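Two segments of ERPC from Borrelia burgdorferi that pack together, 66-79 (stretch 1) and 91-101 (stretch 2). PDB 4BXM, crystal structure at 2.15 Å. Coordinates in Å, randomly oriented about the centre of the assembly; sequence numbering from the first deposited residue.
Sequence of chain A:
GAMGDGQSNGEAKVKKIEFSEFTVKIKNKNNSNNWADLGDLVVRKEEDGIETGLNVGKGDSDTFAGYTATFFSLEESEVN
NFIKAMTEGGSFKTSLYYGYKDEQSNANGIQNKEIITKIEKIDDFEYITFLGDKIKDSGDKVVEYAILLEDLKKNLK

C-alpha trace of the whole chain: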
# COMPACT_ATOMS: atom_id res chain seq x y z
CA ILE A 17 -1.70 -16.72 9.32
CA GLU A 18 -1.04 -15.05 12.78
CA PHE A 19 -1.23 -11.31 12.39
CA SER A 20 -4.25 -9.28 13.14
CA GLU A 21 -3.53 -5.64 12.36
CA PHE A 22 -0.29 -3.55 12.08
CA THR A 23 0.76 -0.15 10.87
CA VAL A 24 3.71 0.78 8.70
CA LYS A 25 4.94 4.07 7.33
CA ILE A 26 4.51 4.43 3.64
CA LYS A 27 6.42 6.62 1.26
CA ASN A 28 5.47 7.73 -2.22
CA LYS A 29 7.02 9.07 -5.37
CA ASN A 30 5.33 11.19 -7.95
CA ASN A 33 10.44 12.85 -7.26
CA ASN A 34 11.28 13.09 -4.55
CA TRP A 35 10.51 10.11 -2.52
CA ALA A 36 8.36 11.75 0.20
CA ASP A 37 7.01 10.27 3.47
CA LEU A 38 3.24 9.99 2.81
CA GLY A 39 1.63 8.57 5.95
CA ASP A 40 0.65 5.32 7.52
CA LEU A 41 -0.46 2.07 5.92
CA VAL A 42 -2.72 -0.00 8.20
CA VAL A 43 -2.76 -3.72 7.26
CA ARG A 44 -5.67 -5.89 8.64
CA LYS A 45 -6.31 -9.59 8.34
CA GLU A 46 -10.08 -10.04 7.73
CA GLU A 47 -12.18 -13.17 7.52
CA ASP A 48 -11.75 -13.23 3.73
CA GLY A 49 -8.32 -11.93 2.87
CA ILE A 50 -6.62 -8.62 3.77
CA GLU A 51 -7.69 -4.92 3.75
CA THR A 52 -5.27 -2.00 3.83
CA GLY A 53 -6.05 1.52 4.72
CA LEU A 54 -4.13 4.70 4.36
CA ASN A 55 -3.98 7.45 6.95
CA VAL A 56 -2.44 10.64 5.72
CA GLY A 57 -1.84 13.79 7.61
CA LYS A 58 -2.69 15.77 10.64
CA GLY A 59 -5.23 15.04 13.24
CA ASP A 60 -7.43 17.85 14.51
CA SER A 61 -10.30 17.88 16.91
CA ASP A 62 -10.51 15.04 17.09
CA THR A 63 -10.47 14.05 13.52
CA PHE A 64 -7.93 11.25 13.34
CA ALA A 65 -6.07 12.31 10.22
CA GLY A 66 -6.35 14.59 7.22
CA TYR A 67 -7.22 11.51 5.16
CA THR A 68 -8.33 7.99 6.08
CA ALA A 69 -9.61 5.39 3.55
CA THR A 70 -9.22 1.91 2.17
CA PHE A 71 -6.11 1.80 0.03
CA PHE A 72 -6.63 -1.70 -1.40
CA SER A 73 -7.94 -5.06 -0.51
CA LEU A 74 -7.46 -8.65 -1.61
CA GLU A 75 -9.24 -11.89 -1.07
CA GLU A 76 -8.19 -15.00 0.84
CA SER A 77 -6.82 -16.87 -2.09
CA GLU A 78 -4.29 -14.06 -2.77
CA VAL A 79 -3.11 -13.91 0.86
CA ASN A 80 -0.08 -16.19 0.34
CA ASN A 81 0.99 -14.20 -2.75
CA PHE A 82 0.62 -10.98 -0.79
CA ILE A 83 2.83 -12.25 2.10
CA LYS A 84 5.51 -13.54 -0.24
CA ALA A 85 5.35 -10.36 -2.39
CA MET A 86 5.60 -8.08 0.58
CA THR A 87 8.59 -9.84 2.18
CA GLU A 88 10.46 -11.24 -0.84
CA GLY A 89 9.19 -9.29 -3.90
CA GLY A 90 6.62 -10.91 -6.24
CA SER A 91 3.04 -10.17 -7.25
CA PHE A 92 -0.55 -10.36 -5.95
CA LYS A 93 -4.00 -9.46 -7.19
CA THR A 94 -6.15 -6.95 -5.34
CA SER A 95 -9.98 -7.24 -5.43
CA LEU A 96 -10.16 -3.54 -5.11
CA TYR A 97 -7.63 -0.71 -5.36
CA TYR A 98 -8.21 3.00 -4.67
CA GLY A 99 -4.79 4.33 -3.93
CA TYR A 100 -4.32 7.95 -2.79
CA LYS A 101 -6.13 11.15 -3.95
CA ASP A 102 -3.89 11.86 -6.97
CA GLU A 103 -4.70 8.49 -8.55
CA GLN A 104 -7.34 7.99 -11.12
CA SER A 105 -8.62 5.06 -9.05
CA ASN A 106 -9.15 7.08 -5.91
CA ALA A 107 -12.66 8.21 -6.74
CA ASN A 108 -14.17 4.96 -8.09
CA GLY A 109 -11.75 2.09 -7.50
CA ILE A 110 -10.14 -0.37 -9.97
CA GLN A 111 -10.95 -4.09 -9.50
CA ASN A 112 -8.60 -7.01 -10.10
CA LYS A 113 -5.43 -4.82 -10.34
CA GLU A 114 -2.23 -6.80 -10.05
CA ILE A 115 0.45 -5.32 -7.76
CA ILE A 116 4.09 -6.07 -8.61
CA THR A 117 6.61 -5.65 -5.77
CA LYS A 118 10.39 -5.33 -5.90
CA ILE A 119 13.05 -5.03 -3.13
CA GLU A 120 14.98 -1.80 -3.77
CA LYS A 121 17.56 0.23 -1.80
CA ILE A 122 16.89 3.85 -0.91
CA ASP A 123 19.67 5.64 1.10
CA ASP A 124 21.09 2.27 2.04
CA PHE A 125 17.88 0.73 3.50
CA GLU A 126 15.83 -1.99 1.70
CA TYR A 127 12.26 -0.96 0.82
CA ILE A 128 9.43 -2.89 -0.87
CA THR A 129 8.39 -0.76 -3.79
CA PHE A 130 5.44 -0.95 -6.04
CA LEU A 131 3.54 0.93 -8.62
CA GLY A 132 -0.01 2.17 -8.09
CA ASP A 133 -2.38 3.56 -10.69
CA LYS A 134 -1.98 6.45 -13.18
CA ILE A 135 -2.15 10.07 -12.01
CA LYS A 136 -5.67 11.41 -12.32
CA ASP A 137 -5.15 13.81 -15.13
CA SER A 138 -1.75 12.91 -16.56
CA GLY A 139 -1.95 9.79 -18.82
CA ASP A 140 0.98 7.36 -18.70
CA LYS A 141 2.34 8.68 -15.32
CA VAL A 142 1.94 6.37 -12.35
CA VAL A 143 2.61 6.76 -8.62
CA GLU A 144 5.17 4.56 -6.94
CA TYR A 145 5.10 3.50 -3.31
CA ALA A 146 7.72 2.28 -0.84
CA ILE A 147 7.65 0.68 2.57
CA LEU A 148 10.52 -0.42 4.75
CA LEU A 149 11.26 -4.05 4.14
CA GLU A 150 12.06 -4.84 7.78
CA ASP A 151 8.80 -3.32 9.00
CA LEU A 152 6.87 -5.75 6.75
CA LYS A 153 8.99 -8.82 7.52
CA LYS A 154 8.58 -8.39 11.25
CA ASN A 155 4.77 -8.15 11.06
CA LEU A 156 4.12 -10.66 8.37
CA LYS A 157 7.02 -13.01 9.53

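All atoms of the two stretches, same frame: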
# COMPACT_ATOMS: atom_id res chain seq x y z
N GLY A 66 -5.88 13.86 8.38
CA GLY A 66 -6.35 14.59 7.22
C GLY A 66 -7.12 13.66 6.28
O GLY A 66 -8.07 14.07 5.66
N TYR A 67 -6.72 12.40 6.20
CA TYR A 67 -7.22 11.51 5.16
C TYR A 67 -7.10 10.08 5.68
O TYR A 67 -6.00 9.63 6.06
CB TYR A 67 -6.46 11.73 3.82
CG TYR A 67 -6.84 10.68 2.73
CD1 TYR A 67 -6.31 9.38 2.78
CD2 TYR A 67 -7.72 10.99 1.67
CE1 TYR A 67 -6.61 8.43 1.84
CE2 TYR A 67 -8.06 10.02 0.73
CZ TYR A 67 -7.51 8.74 0.84
OH TYR A 67 -7.79 7.77 -0.05
N THR A 68 -8.24 9.40 5.70
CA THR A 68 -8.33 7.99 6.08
C THR A 68 -9.29 7.21 5.16
O THR A 68 -10.46 7.53 5.12
CB THR A 68 -8.85 7.82 7.53
OG1 THR A 68 -7.91 8.34 8.43
CG2 THR A 68 -9.02 6.32 7.90
N ALA A 69 -8.81 6.16 4.49
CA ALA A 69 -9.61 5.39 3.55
C ALA A 69 -8.92 4.09 3.21
O ALA A 69 -7.70 3.98 3.34
CB ALA A 69 -9.94 6.18 2.29
N THR A 70 -9.71 3.08 2.85
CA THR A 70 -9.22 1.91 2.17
C THR A 70 -8.26 2.32 1.06
O THR A 70 -8.55 3.23 0.30
CB THR A 70 -10.37 1.10 1.55
OG1 THR A 70 -11.31 0.90 2.57
CG2 THR A 70 -9.89 -0.33 1.18
N PHE A 71 -7.13 1.65 1.03
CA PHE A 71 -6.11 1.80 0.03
C PHE A 71 -6.26 0.70 -1.01
O PHE A 71 -6.38 0.98 -2.17
CB PHE A 71 -4.74 1.70 0.71
CG PHE A 71 -3.57 2.04 -0.16
CD1 PHE A 71 -3.35 3.35 -0.60
CD2 PHE A 71 -2.58 1.12 -0.38
CE1 PHE A 71 -2.23 3.69 -1.37
CE2 PHE A 71 -1.42 1.43 -1.12
CZ PHE A 71 -1.28 2.72 -1.66
N PHE A 72 -6.24 -0.55 -0.57
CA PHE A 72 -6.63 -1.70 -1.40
C PHE A 72 -7.03 -2.86 -0.55
O PHE A 72 -6.69 -2.91 0.66
CB PHE A 72 -5.51 -2.14 -2.38
CG PHE A 72 -4.20 -2.63 -1.75
CD1 PHE A 72 -4.11 -3.88 -1.13
CD2 PHE A 72 -3.05 -1.91 -1.87
CE1 PHE A 72 -2.94 -4.28 -0.56
CE2 PHE A 72 -1.84 -2.33 -1.39
CZ PHE A 72 -1.77 -3.54 -0.76
N SER A 73 -7.63 -3.85 -1.20
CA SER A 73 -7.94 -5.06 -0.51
C SER A 73 -7.73 -6.25 -1.41
O SER A 73 -7.65 -6.12 -2.64
CB SER A 73 -9.40 -4.95 0.07
OG SER A 73 -10.23 -4.95 -1.04
N LEU A 74 -7.67 -7.43 -0.83
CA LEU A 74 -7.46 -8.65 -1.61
C LEU A 74 -8.17 -9.79 -0.89
O LEU A 74 -8.32 -9.79 0.33
CB LEU A 74 -5.94 -8.99 -1.73
CG LEU A 74 -5.13 -9.08 -0.42
CD1 LEU A 74 -4.50 -10.43 -0.20
CD2 LEU A 74 -4.04 -7.99 -0.48
N GLU A 75 -8.49 -10.81 -1.62
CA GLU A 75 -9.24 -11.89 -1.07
C GLU A 75 -8.34 -13.01 -0.55
O GLU A 75 -7.11 -13.04 -0.81
CB GLU A 75 -10.26 -12.36 -2.16
CG GLU A 75 -9.70 -13.32 -3.17
CD GLU A 75 -10.78 -13.88 -4.13
OE1 GLU A 75 -11.37 -13.07 -4.85
OE2 GLU A 75 -11.05 -15.12 -4.13
N GLU A 76 -8.95 -13.98 0.11
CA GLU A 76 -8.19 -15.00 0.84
C GLU A 76 -7.23 -15.73 0.00
O GLU A 76 -6.06 -15.95 0.40
CB GLU A 76 -9.15 -16.00 1.57
CG GLU A 76 -8.44 -16.96 2.56
CD GLU A 76 -7.90 -16.24 3.82
OE1 GLU A 76 -8.30 -15.09 4.18
OE2 GLU A 76 -7.04 -16.83 4.49
N SER A 77 -7.66 -16.12 -1.18
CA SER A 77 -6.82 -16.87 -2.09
C SER A 77 -5.55 -16.10 -2.55
O SER A 77 -4.59 -16.71 -3.08
CB SER A 77 -7.63 -17.29 -3.35
OG SER A 77 -8.04 -16.10 -4.03
N GLU A 78 -5.54 -14.77 -2.44
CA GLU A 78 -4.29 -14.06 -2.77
C GLU A 78 -3.40 -13.76 -1.54
O GLU A 78 -2.33 -13.12 -1.64
CB GLU A 78 -4.67 -12.78 -3.45
CG GLU A 78 -5.23 -12.94 -4.86
CD GLU A 78 -4.20 -13.45 -5.82
OE1 GLU A 78 -3.07 -12.97 -5.76
OE2 GLU A 78 -4.57 -14.32 -6.63
N VAL A 79 -3.85 -14.16 -0.37
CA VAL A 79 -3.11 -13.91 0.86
C VAL A 79 -1.67 -14.43 0.87
O VAL A 79 -0.73 -13.67 1.24
CB VAL A 79 -3.85 -14.44 2.11
CG1 VAL A 79 -2.93 -14.40 3.35
CG2 VAL A 79 -5.01 -13.55 2.40
N SER A 91 4.23 -10.84 -6.74
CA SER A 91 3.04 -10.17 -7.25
C SER A 91 1.79 -10.73 -6.53
O SER A 91 1.80 -11.84 -6.00
CB SER A 91 2.94 -10.31 -8.80
OG SER A 91 2.70 -11.68 -9.09
N PHE A 92 0.76 -9.91 -6.44
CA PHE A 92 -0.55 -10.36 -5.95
C PHE A 92 -1.62 -9.54 -6.65
O PHE A 92 -1.40 -8.40 -7.12
CB PHE A 92 -0.67 -10.28 -4.39
CG PHE A 92 -0.47 -8.91 -3.87
CD1 PHE A 92 0.81 -8.39 -3.72
CD2 PHE A 92 -1.56 -8.07 -3.66
CE1 PHE A 92 0.99 -7.11 -3.26
CE2 PHE A 92 -1.38 -6.76 -3.26
CZ PHE A 92 -0.10 -6.29 -3.05
N LYS A 93 -2.80 -10.13 -6.69
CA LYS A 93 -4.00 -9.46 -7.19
C LYS A 93 -4.86 -8.85 -6.07
O LYS A 93 -5.33 -9.56 -5.20
CB LYS A 93 -4.81 -10.44 -8.05
CG LYS A 93 -5.63 -9.74 -9.14
CD LYS A 93 -6.63 -10.70 -9.77
CE LYS A 93 -7.87 -10.85 -8.86
NZ LYS A 93 -8.66 -12.09 -9.14
N THR A 94 -5.14 -7.56 -6.17
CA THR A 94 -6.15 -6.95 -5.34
C THR A 94 -7.56 -7.19 -5.89
O THR A 94 -7.73 -7.38 -7.10
CB THR A 94 -5.84 -5.46 -5.25
OG1 THR A 94 -5.82 -4.82 -6.55
CG2 THR A 94 -4.44 -5.33 -4.65
N SER A 95 -8.57 -7.17 -5.02
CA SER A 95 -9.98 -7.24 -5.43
C SER A 95 -10.39 -5.82 -5.73
O SER A 95 -11.02 -5.48 -6.75
CB SER A 95 -10.82 -7.83 -4.30
OG SER A 95 -10.37 -7.27 -3.06
N LEU A 96 -9.82 -4.93 -4.96
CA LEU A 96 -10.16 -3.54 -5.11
C LEU A 96 -9.02 -2.63 -4.74
O LEU A 96 -8.38 -2.86 -3.74
CB LEU A 96 -11.36 -3.30 -4.19
CG LEU A 96 -12.11 -2.05 -4.41
CD1 LEU A 96 -12.83 -2.10 -5.76
CD2 LEU A 96 -13.07 -1.94 -3.23
N TYR A 97 -8.71 -1.63 -5.59
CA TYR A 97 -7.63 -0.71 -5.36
C TYR A 97 -8.14 0.71 -5.56
O TYR A 97 -8.70 1.03 -6.64
CB TYR A 97 -6.48 -1.02 -6.32
CG TYR A 97 -5.32 -0.09 -6.16
CD1 TYR A 97 -5.33 1.18 -6.73
CD2 TYR A 97 -4.19 -0.46 -5.42
CE1 TYR A 97 -4.30 2.08 -6.53
CE2 TYR A 97 -3.17 0.44 -5.18
CZ TYR A 97 -3.20 1.71 -5.76
OH TYR A 97 -2.11 2.58 -5.60
N TYR A 98 -7.93 1.57 -4.55
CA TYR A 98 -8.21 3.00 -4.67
C TYR A 98 -6.98 3.85 -4.73
O TYR A 98 -6.94 4.88 -5.41
CB TYR A 98 -8.98 3.47 -3.48
CG TYR A 98 -10.31 2.88 -3.42
CD1 TYR A 98 -11.35 3.41 -4.17
CD2 TYR A 98 -10.56 1.75 -2.61
CE1 TYR A 98 -12.61 2.84 -4.13
CE2 TYR A 98 -11.79 1.17 -2.58
CZ TYR A 98 -12.82 1.75 -3.33
OH TYR A 98 -14.05 1.22 -3.29
N GLY A 99 -5.96 3.52 -3.93
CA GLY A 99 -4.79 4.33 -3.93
C GLY A 99 -5.06 5.63 -3.21
O GLY A 99 -6.06 5.75 -2.48
N TYR A 100 -4.16 6.59 -3.41
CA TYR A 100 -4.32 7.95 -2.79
C TYR A 100 -4.94 8.97 -3.77
O TYR A 100 -5.21 8.65 -4.95
CB TYR A 100 -2.96 8.41 -2.17
CG TYR A 100 -2.97 9.71 -1.36
CD1 TYR A 100 -3.83 9.88 -0.31
CD2 TYR A 100 -2.14 10.77 -1.71
CE1 TYR A 100 -3.89 11.10 0.40
CE2 TYR A 100 -2.17 11.99 -1.01
CZ TYR A 100 -3.06 12.16 0.04
OH TYR A 100 -3.11 13.36 0.73
N LYS A 101 -5.20 10.20 -3.29
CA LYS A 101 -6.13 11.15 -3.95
C LYS A 101 -5.70 11.59 -5.35
O LYS A 101 -6.53 11.97 -6.14
CB LYS A 101 -6.40 12.40 -3.06
CG LYS A 101 -5.12 13.19 -2.71
CD LYS A 101 -5.39 14.63 -2.21
CE LYS A 101 -4.11 15.44 -1.93
NZ LYS A 101 -3.01 15.38 -2.94
O HOH W 1 -6.83 5.37 0.08
O HOH W 2 -7.61 -10.42 -4.48

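Stretches 66-79 and 91-101 of ERPC run antiparallel where they pair, burying 866 Å² between them, summed over both sides. Strand 67-74 of stretch 1 meets the partner backbone in a short ladder centred on Phe72 and Ser73, and aromatic side chains fill the space around it. Gly66 makes no contact. Tyr67 points toward stretch 2 and takes the edge of the Tyr100 ring over one face of its own; the planes stand at 86°, the centroids are 5.0 Å apart, and Tyr67 CG lies 3.8 Å from Tyr100 CE1. Its hydroxyl reaches Gly99 through a water: Tyr67 OH donates to water 1 (2.6 Å from OH to the water O), which in turn donates to Thr70 O (2.8 Å) and Gly99 O (2.7 Å), so one molecule ties three polar groups together. Thr68 and Ala69 touch nothing of stretch 2, whereas Thr70 packs against Tyr98, with Thr70 O 3.8 Å from Tyr98 CB.

Phe71 O is a shared acceptor, taking hydrogen bonds from Tyr98 N (2.9 Å) and Gly99 N (3.1 Å), two successive amides turned to the same carbonyl. The Phe71 CA-to-CB bond points away, yet the end of the ring comes nearer and receives the edge of Tyr97 on its face, centroids 5.6 Å apart. Gly99 has a positive phi (74°), which favours glycine, and an ideal CB there would lie 2.8 Å from Tyr97 CE1, a clash.

Phe72 and Tyr97 form the non-hydrogen-bonded antiparallel pair, their CA atoms 4.2 Å apart and their side chains on the same face of the sheet. Phe72 CB sits 3.7 Å from Tyr97 CD2, and its ring continues to Phe92, CZ to CZ 3.9 Å, in an apolar contact. Ser73 and Leu96 are the hydrogen-bonded pair, with side chains on the other face. Ser73 N donates to Leu96 O (2.8 Å), but the return bond from Leu96 N to Ser73 O is weak at 3.4 Å; Ser73 O is bonded at shorter range by Ser95 N (2.8 Å). The hydroxyls Ser73 OG and Ser95 OG also hydrogen-bond, 3.1 Å apart.

Leu74 extends the apolar cluster, its CD2 lying 4.0 Å from Phe92 CD2. At Glu75 a second water bridges the backbones, accepting from Glu75 N (3.0 Å to the water O) and donating to Lys93 O (2.5 Å). Glu78 closes the contact: its carboxylate OE1 accepts from Lys93 N (3.0 Å) in a nearly straight bond of 178°, the side chain supplying the acceptor for this strand amide.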